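Local coordinates for protein histone acetyltransferase, ELP3 family (PDB 6IA8) that forms 5-carboxymethyluridine at wobble uridine 34 of tRNAs from acetyl-CoA and S-adenosyl-L-methionine, using a [4Fe-4S] cluster, at residues A[59-63]-A[130-134]; A[391-396]-A[409-415]; A[418-422]-A[447-451]. One frame throughout, in Å; residues are numbered along the deposited sequence.

Interaction 1 of 3, residues A[59-63]-A[130-134]; sequences ISGVA and HPTDK
Residues 59-63 run extended through Ile-59 and Ser-60, kink at Gly-61 (phi/psi -75/-16) and extend again into strand 63-68, an edge strand of the parallel sheet in the radical SAM core. Residues 130-134 end the loop that follows helix 114-127, and Lys-134 opens the neighbouring parallel strand 134-140, so the contact sits where these two strands begin. CA atoms pair Ile-59 with His-130 (6.5 Å), Gly-61 with Pro-131 (6.0 Å), Val-62 with Lys-134 (5.0 Å) and Ala-63 with Thr-132 (5.4 Å). One direct backbone hydrogen bond crosses, Ala-63 N to Lys-134 O at 2.8 Å and 164°. The kink also holds an ST turn, Val-62 N donating to Ser-60 OG at 3.2 Å.

Ile-59 (m, t) lies over the ring of His-130 (chi1 m): its CG2 is 4.0 Å from the ring centroid, 15° off the normal, a CH-pi contact, and 3.9 Å from Pro-131 CD. Ala-63 CB reaches Pro-131 O at 3.5 Å. Lys-134, which probably binds acetyl-CoA, is m, t, t, p, with NZ 3.5 Å from Asp-133 OD2 in a salt bridge whose hydrogen bond is weak. Water 1 donates to Ser-60 O (2.8 Å) and Pro-131 O (2.9 Å).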
# COMPACT_ATOMS: atom_id res chain seq x y z
N ILE A 59 -7.47 -4.46 16.52
CA ILE A 59 -7.51 -5.68 15.73
C ILE A 59 -8.27 -5.38 14.44
O ILE A 59 -9.42 -4.91 14.48
CB ILE A 59 -8.17 -6.84 16.50
CG1 ILE A 59 -7.43 -7.08 17.82
CG2 ILE A 59 -8.18 -8.11 15.66
CD1 ILE A 59 -8.01 -8.21 18.65
N SER A 60 -7.64 -5.65 13.31
CA SER A 60 -8.25 -5.44 12.00
C SER A 60 -8.81 -6.74 11.45
O SER A 60 -8.41 -7.84 11.84
CB SER A 60 -7.23 -4.86 11.02
OG SER A 60 -7.74 -4.86 9.70
N GLY A 61 -9.77 -6.59 10.53
CA GLY A 61 -10.37 -7.75 9.90
C GLY A 61 -9.49 -8.42 8.87
O GLY A 61 -9.77 -9.55 8.49
N VAL A 62 -8.44 -7.73 8.41
CA VAL A 62 -7.49 -8.27 7.44
C VAL A 62 -6.19 -8.56 8.17
O VAL A 62 -5.61 -7.66 8.81
CB VAL A 62 -7.27 -7.30 6.27
CG1 VAL A 62 -6.23 -7.86 5.31
CG2 VAL A 62 -8.57 -7.01 5.54
N ALA A 63 -5.72 -9.80 8.08
CA ALA A 63 -4.48 -10.21 8.71
C ALA A 63 -3.32 -9.92 7.76
O ALA A 63 -3.33 -10.34 6.60
CB ALA A 63 -4.51 -11.70 9.04
N HIS A 130 -7.15 -13.02 16.49
CA HIS A 130 -7.27 -12.17 15.32
C HIS A 130 -7.84 -12.97 14.15
O HIS A 130 -7.42 -14.11 13.91
CB HIS A 130 -5.91 -11.58 14.92
CG HIS A 130 -5.30 -10.69 15.96
ND1 HIS A 130 -5.63 -10.75 17.30
CD2 HIS A 130 -4.38 -9.71 15.85
CE1 HIS A 130 -4.94 -9.85 17.96
NE2 HIS A 130 -4.17 -9.20 17.11
N PRO A 131 -8.79 -12.41 13.40
CA PRO A 131 -9.32 -13.12 12.24
C PRO A 131 -8.23 -13.32 11.20
O PRO A 131 -7.34 -12.48 11.03
CB PRO A 131 -10.43 -12.21 11.72
CG PRO A 131 -10.11 -10.85 12.27
CD PRO A 131 -9.47 -11.11 13.61
N THR A 132 -8.31 -14.45 10.50
CA THR A 132 -7.37 -14.75 9.42
C THR A 132 -8.08 -15.26 8.17
O THR A 132 -7.45 -15.90 7.32
CB THR A 132 -6.34 -15.78 9.88
OG1 THR A 132 -7.00 -17.01 10.21
CG2 THR A 132 -5.58 -15.27 11.11
N ASP A 133 -9.38 -14.98 8.02
CA ASP A 133 -10.07 -15.39 6.81
C ASP A 133 -9.68 -14.52 5.62
O ASP A 133 -9.82 -14.96 4.48
CB ASP A 133 -11.59 -15.36 7.03
CG ASP A 133 -12.08 -14.00 7.54
OD1 ASP A 133 -11.57 -13.54 8.58
OD2 ASP A 133 -12.96 -13.40 6.90
N LYS A 134 -9.20 -13.30 5.87
CA LYS A 134 -8.69 -12.40 4.84
C LYS A 134 -7.23 -12.07 5.14
O LYS A 134 -6.91 -11.57 6.23
CB LYS A 134 -9.51 -11.10 4.79
CG LYS A 134 -10.97 -11.28 4.50
CD LYS A 134 -11.64 -9.90 4.32
CE LYS A 134 -13.16 -10.01 4.27
NZ LYS A 134 -13.74 -10.28 5.61
O HOH W 1 -6.52 -9.93 12.10
O HOH W 2 -8.87 -11.81 8.50

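Interaction 2 of 3, residues A[391-396]-A[409-415]; sequences HIKLVR and LSFEDVK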
# COMPACT_ATOMS: atom_id res chain seq x y z
N HIS A 391 -25.17 12.55 7.41
CA HIS A 391 -24.19 13.34 6.68
C HIS A 391 -23.25 12.47 5.87
O HIS A 391 -22.18 12.93 5.50
CB HIS A 391 -23.40 14.24 7.63
CG HIS A 391 -24.24 15.23 8.36
ND1 HIS A 391 -24.71 16.39 7.77
CD2 HIS A 391 -24.71 15.25 9.64
CE1 HIS A 391 -25.42 17.07 8.65
NE2 HIS A 391 -25.44 16.40 9.79
N ILE A 392 -23.62 11.24 5.57
CA ILE A 392 -22.78 10.38 4.74
C ILE A 392 -23.11 10.69 3.28
O ILE A 392 -24.27 10.62 2.86
CB ILE A 392 -23.02 8.90 5.06
CG1 ILE A 392 -22.58 8.58 6.48
CG2 ILE A 392 -22.28 7.99 4.07
CD1 ILE A 392 -22.89 7.17 6.93
N LYS A 393 -22.10 11.00 2.51
CA LYS A 393 -22.27 11.35 1.11
C LYS A 393 -21.25 10.61 0.27
O LYS A 393 -20.20 10.22 0.78
CB LYS A 393 -22.08 12.85 0.88
CG LYS A 393 -23.07 13.72 1.64
CD LYS A 393 -23.05 15.15 1.12
CE LYS A 393 -23.91 16.07 2.00
NZ LYS A 393 -25.22 15.47 2.37
N LEU A 394 -21.57 10.43 -1.02
CA LEU A 394 -20.60 9.95 -2.00
C LEU A 394 -19.81 11.15 -2.51
O LEU A 394 -20.41 12.08 -3.04
CB LEU A 394 -21.29 9.25 -3.17
CG LEU A 394 -20.47 8.15 -3.86
CD1 LEU A 394 -21.34 7.39 -4.88
CD2 LEU A 394 -19.25 8.70 -4.53
N VAL A 395 -18.51 11.16 -2.30
CA VAL A 395 -17.65 12.30 -2.61
C VAL A 395 -16.69 11.91 -3.73
O VAL A 395 -16.34 10.74 -3.88
CB VAL A 395 -16.85 12.76 -1.36
CG1 VAL A 395 -15.90 13.89 -1.72
CG2 VAL A 395 -17.81 13.19 -0.24
N ARG A 396 -16.29 12.87 -4.53
CA ARG A 396 -15.38 12.60 -5.64
C ARG A 396 -14.27 13.63 -5.66
O ARG A 396 -14.54 14.82 -5.50
CB ARG A 396 -16.11 12.62 -6.99
CG ARG A 396 -15.18 12.55 -8.20
CD ARG A 396 -16.00 12.45 -9.48
NE ARG A 396 -15.17 12.61 -10.67
CZ ARG A 396 -15.64 12.63 -11.91
NH1 ARG A 396 -16.94 12.47 -12.10
NH2 ARG A 396 -14.82 12.79 -12.94
N LEU A 409 -13.11 8.12 -5.49
CA LEU A 409 -14.49 8.11 -5.03
C LEU A 409 -14.53 7.62 -3.59
O LEU A 409 -13.86 6.64 -3.27
CB LEU A 409 -15.35 7.19 -5.89
CG LEU A 409 -15.48 7.52 -7.38
CD1 LEU A 409 -16.28 6.39 -8.06
CD2 LEU A 409 -16.17 8.88 -7.60
N SER A 410 -15.36 8.23 -2.75
CA SER A 410 -15.41 7.79 -1.37
C SER A 410 -16.79 8.01 -0.78
O SER A 410 -17.56 8.86 -1.25
CB SER A 410 -14.34 8.51 -0.52
OG SER A 410 -14.58 9.90 -0.55
N PHE A 411 -17.13 7.20 0.20
CA PHE A 411 -18.25 7.46 1.09
C PHE A 411 -17.67 8.03 2.37
O PHE A 411 -16.74 7.44 2.94
CB PHE A 411 -19.08 6.21 1.37
CG PHE A 411 -20.12 5.96 0.33
CD1 PHE A 411 -21.29 6.74 0.30
CD2 PHE A 411 -19.92 5.02 -0.66
CE1 PHE A 411 -22.25 6.55 -0.70
CE2 PHE A 411 -20.89 4.82 -1.66
CZ PHE A 411 -22.03 5.59 -1.69
N GLU A 412 -18.22 9.14 2.84
CA GLU A 412 -17.62 9.89 3.93
C GLU A 412 -18.72 10.62 4.68
O GLU A 412 -19.63 11.15 4.05
CB GLU A 412 -16.61 10.90 3.37
CG GLU A 412 -15.99 11.84 4.38
CD GLU A 412 -15.13 12.91 3.73
OE1 GLU A 412 -14.59 12.66 2.63
OE2 GLU A 412 -15.00 14.01 4.33
N ASP A 413 -18.63 10.61 6.01
CA ASP A 413 -19.37 11.52 6.88
C ASP A 413 -18.70 12.88 6.72
O ASP A 413 -17.61 13.11 7.25
CB ASP A 413 -19.34 11.01 8.32
CG ASP A 413 -19.89 12.00 9.32
OD1 ASP A 413 -20.13 13.18 8.95
OD2 ASP A 413 -20.11 11.60 10.49
N VAL A 414 -19.34 13.79 5.97
CA VAL A 414 -18.67 15.04 5.63
C VAL A 414 -18.82 16.08 6.73
O VAL A 414 -18.16 17.12 6.65
CB VAL A 414 -19.21 15.64 4.32
CG1 VAL A 414 -19.03 14.68 3.17
CG2 VAL A 414 -20.68 16.04 4.48
N LYS A 415 -19.67 15.83 7.72
CA LYS A 415 -19.70 16.68 8.90
C LYS A 415 -18.51 16.41 9.81
O LYS A 415 -17.83 17.33 10.27
CB LYS A 415 -21.02 16.48 9.66
CG LYS A 415 -21.11 17.21 11.00
CD LYS A 415 -22.50 17.04 11.61
CE LYS A 415 -22.62 17.74 13.00
NZ LYS A 415 -21.64 17.25 14.00
O HOH W 3 -13.54 11.35 -2.73
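Phe-411 and Leu-394 form the apolar centre of this antiparallel beta hairpin, strands 392-401 and 404-413, at the edge of the GNAT acetyltransferase sheet. Leu-394 CG lies over the Phe-411 ring, 4.0 Å from its centroid and 23° off the normal, a CH-pi contact; Ile-392 CG2 adds a 4.1 Å approach to Phe-411 CD1. On the same face Leu-394 CD2 and Leu-409 CD2 are 4.4 Å apart. Helix 469-484 packs on this face: the Phe-411 ring meets that of Tyr-469, a likely acetyl-CoA contact. The other face carries Val-395, whose CG2 is 3.9 Å from Val-414 CG1.

The short strand segments run at 151° with their axes 4.6 Å apart. Lys-393/Glu-412 and Val-395/Ser-410 are the hydrogen-bonded pairs, each bonded in both directions: Lys-393 N to Glu-412 O 2.9 Å, Glu-412 N to Lys-393 O 3.1 Å, Val-395 N to Ser-410 O 2.7 Å and Ser-410 N to Val-395 O 2.9 Å. The ladder extends past the strand ends through Val-414 N to His-391 O at 3.0 Å.

At the polar margin Arg-396 makes salt bridges with Asp-398 and Glu-484, while Asp-413 OD2 accepts from Asp-388 N and Asn-416 ND2. Beyond them, Lys-415 CB sits over the His-391 ring, 4.0 Å from its centroid.

Interaction 3 of 3, residues A[418-422]-A[447-451]; sequences ILIAF and HVFGW. With SO4 (sulfate ion), chain E.
His-447 and Val-448, whose position is consistent with a place in the acetyl-CoA site, end strand 440-448 beside strand 418-427. Ala-421/Val-448 is an antiparallel non-hydrogen-bonded pair (CA-CA 4.2 Å) and Phe-422/His-447 a hydrogen-bonded one (5.5 Å): Phe-422 N to His-447 O and His-447 N to Phe-422 O both measure 2.9 Å. Phe-449 N donates to Ile-420 O at 3.1 Å. Within this GNAT sheet, Ile-420 (phi/psi -104/-37) and Ala-421 form a classic beta bulge, both facing Phe-411 on the adjoining strand. Ala-421 CB is 4.0 Å from Val-448 CG2. Phe-422 (chi1 p) turns one ring face to His-447 CB, 4.0 Å from the centroid, and its CE1 meets Phe-449 CZ at 3.9 Å. Phe-449 (chi1 m) also touches Leu-419, CE2 to CD2 3.9 Å. With chi1 t, His-447 donates a very short hydrogen bond from NE2 to O1 of a sulfate ion (2.5 Å), probably from the crystallisation liquor.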
# COMPACT_ATOMS: atom_id res chain seq x y z
N ILE A 418 -15.21 11.53 8.38
CA ILE A 418 -14.92 10.12 8.65
C ILE A 418 -15.11 9.32 7.37
O ILE A 418 -16.18 9.39 6.75
CB ILE A 418 -15.81 9.55 9.77
CG1 ILE A 418 -15.71 10.39 11.03
CG2 ILE A 418 -15.42 8.08 10.03
CD1 ILE A 418 -16.53 9.91 12.20
N LEU A 419 -14.08 8.57 6.97
CA LEU A 419 -14.04 7.88 5.69
C LEU A 419 -14.50 6.45 5.90
O LEU A 419 -13.94 5.74 6.76
CB LEU A 419 -12.62 7.92 5.12
CG LEU A 419 -12.35 7.13 3.84
CD1 LEU A 419 -13.07 7.70 2.67
CD2 LEU A 419 -10.83 7.06 3.60
N ILE A 420 -15.48 6.02 5.11
CA ILE A 420 -16.11 4.72 5.26
C ILE A 420 -15.64 3.73 4.20
O ILE A 420 -15.54 2.53 4.47
CB ILE A 420 -17.65 4.88 5.21
CG1 ILE A 420 -18.12 5.64 6.47
CG2 ILE A 420 -18.31 3.55 5.10
CD1 ILE A 420 -19.48 6.29 6.31
N ALA A 421 -15.41 4.21 2.98
CA ALA A 421 -15.07 3.35 1.85
C ALA A 421 -14.54 4.23 0.74
O ALA A 421 -14.89 5.41 0.64
CB ALA A 421 -16.27 2.56 1.36
N PHE A 422 -13.72 3.64 -0.14
CA PHE A 422 -13.19 4.41 -1.25
C PHE A 422 -12.89 3.49 -2.42
O PHE A 422 -12.73 2.27 -2.26
CB PHE A 422 -11.94 5.23 -0.81
CG PHE A 422 -10.75 4.41 -0.50
CD1 PHE A 422 -10.49 4.03 0.80
CD2 PHE A 422 -9.84 4.07 -1.49
CE1 PHE A 422 -9.37 3.28 1.13
CE2 PHE A 422 -8.70 3.30 -1.17
CZ PHE A 422 -8.48 2.90 0.13
N HIS A 447 -12.01 -0.41 -1.45
CA HIS A 447 -11.81 -0.76 -0.05
C HIS A 447 -12.99 -0.26 0.77
O HIS A 447 -13.28 0.94 0.77
CB HIS A 447 -10.52 -0.16 0.47
CG HIS A 447 -10.09 -0.73 1.79
ND1 HIS A 447 -9.29 -1.84 1.89
CD2 HIS A 447 -10.38 -0.37 3.07
CE1 HIS A 447 -9.08 -2.14 3.16
NE2 HIS A 447 -9.73 -1.26 3.90
N VAL A 448 -13.69 -1.17 1.42
CA VAL A 448 -14.75 -0.84 2.38
C VAL A 448 -14.22 -1.21 3.76
O VAL A 448 -13.88 -2.37 4.01
CB VAL A 448 -16.05 -1.61 2.07
CG1 VAL A 448 -17.13 -1.31 3.15
CG2 VAL A 448 -16.52 -1.33 0.68
N PHE A 449 -14.11 -0.22 4.65
CA PHE A 449 -13.52 -0.46 5.97
C PHE A 449 -14.45 -1.33 6.80
O PHE A 449 -15.63 -0.99 6.98
CB PHE A 449 -13.21 0.87 6.68
CG PHE A 449 -12.01 1.58 6.10
CD1 PHE A 449 -10.72 1.15 6.41
CD2 PHE A 449 -12.16 2.65 5.23
CE1 PHE A 449 -9.62 1.77 5.88
CE2 PHE A 449 -11.05 3.28 4.69
CZ PHE A 449 -9.78 2.84 4.99
N GLY A 450 -13.95 -2.47 7.27
CA GLY A 450 -14.84 -3.49 7.80
C GLY A 450 -14.71 -3.77 9.28
O GLY A 450 -14.48 -2.86 10.07
N TRP A 451 -14.88 -5.05 9.65
CA TRP A 451 -14.81 -5.49 11.04
C TRP A 451 -13.54 -5.00 11.71
O TRP A 451 -12.49 -4.86 11.07
CB TRP A 451 -14.89 -7.01 11.03
CG TRP A 451 -14.76 -7.69 12.35
CD1 TRP A 451 -15.77 -8.24 13.10
CD2 TRP A 451 -13.55 -7.91 13.08
NE1 TRP A 451 -15.26 -8.78 14.26
CE2 TRP A 451 -13.90 -8.59 14.27
CE3 TRP A 451 -12.21 -7.60 12.85
CZ2 TRP A 451 -12.95 -8.96 15.23
CZ3 TRP A 451 -11.28 -7.96 13.80
CH2 TRP A 451 -11.65 -8.63 14.97
S SO4 E . -9.64 -2.86 7.21
O1 SO4 E . -10.30 -2.29 6.05
O2 SO4 E . -10.60 -2.99 8.29
O3 SO4 E . -9.11 -4.17 6.87
O4 SO4 E . -8.54 -1.99 7.61

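From the N terminus, interaction 1 closes first, bringing residues 59-63 against the loop before strand 134-140 in the radical SAM core. Interaction 2 then closes the hairpin of strands 392-401 and 404-413, and interaction 3 joins 418-422 to 447-451. The three follow in series, neither nested nor crossed. Interactions 2 and 3 belong to one GNAT sheet, with 404-413 beside 418-427: Asp-413 N lies 2.8 Å from Ile-418 O. Interaction 3 also reaches interaction 1 across the domain junction, Trp-451 CZ3 lying 3.5 Å from Pro-131 CG. Interactions 1 and 2 do not touch, their nearest atoms being about 17 Å apart.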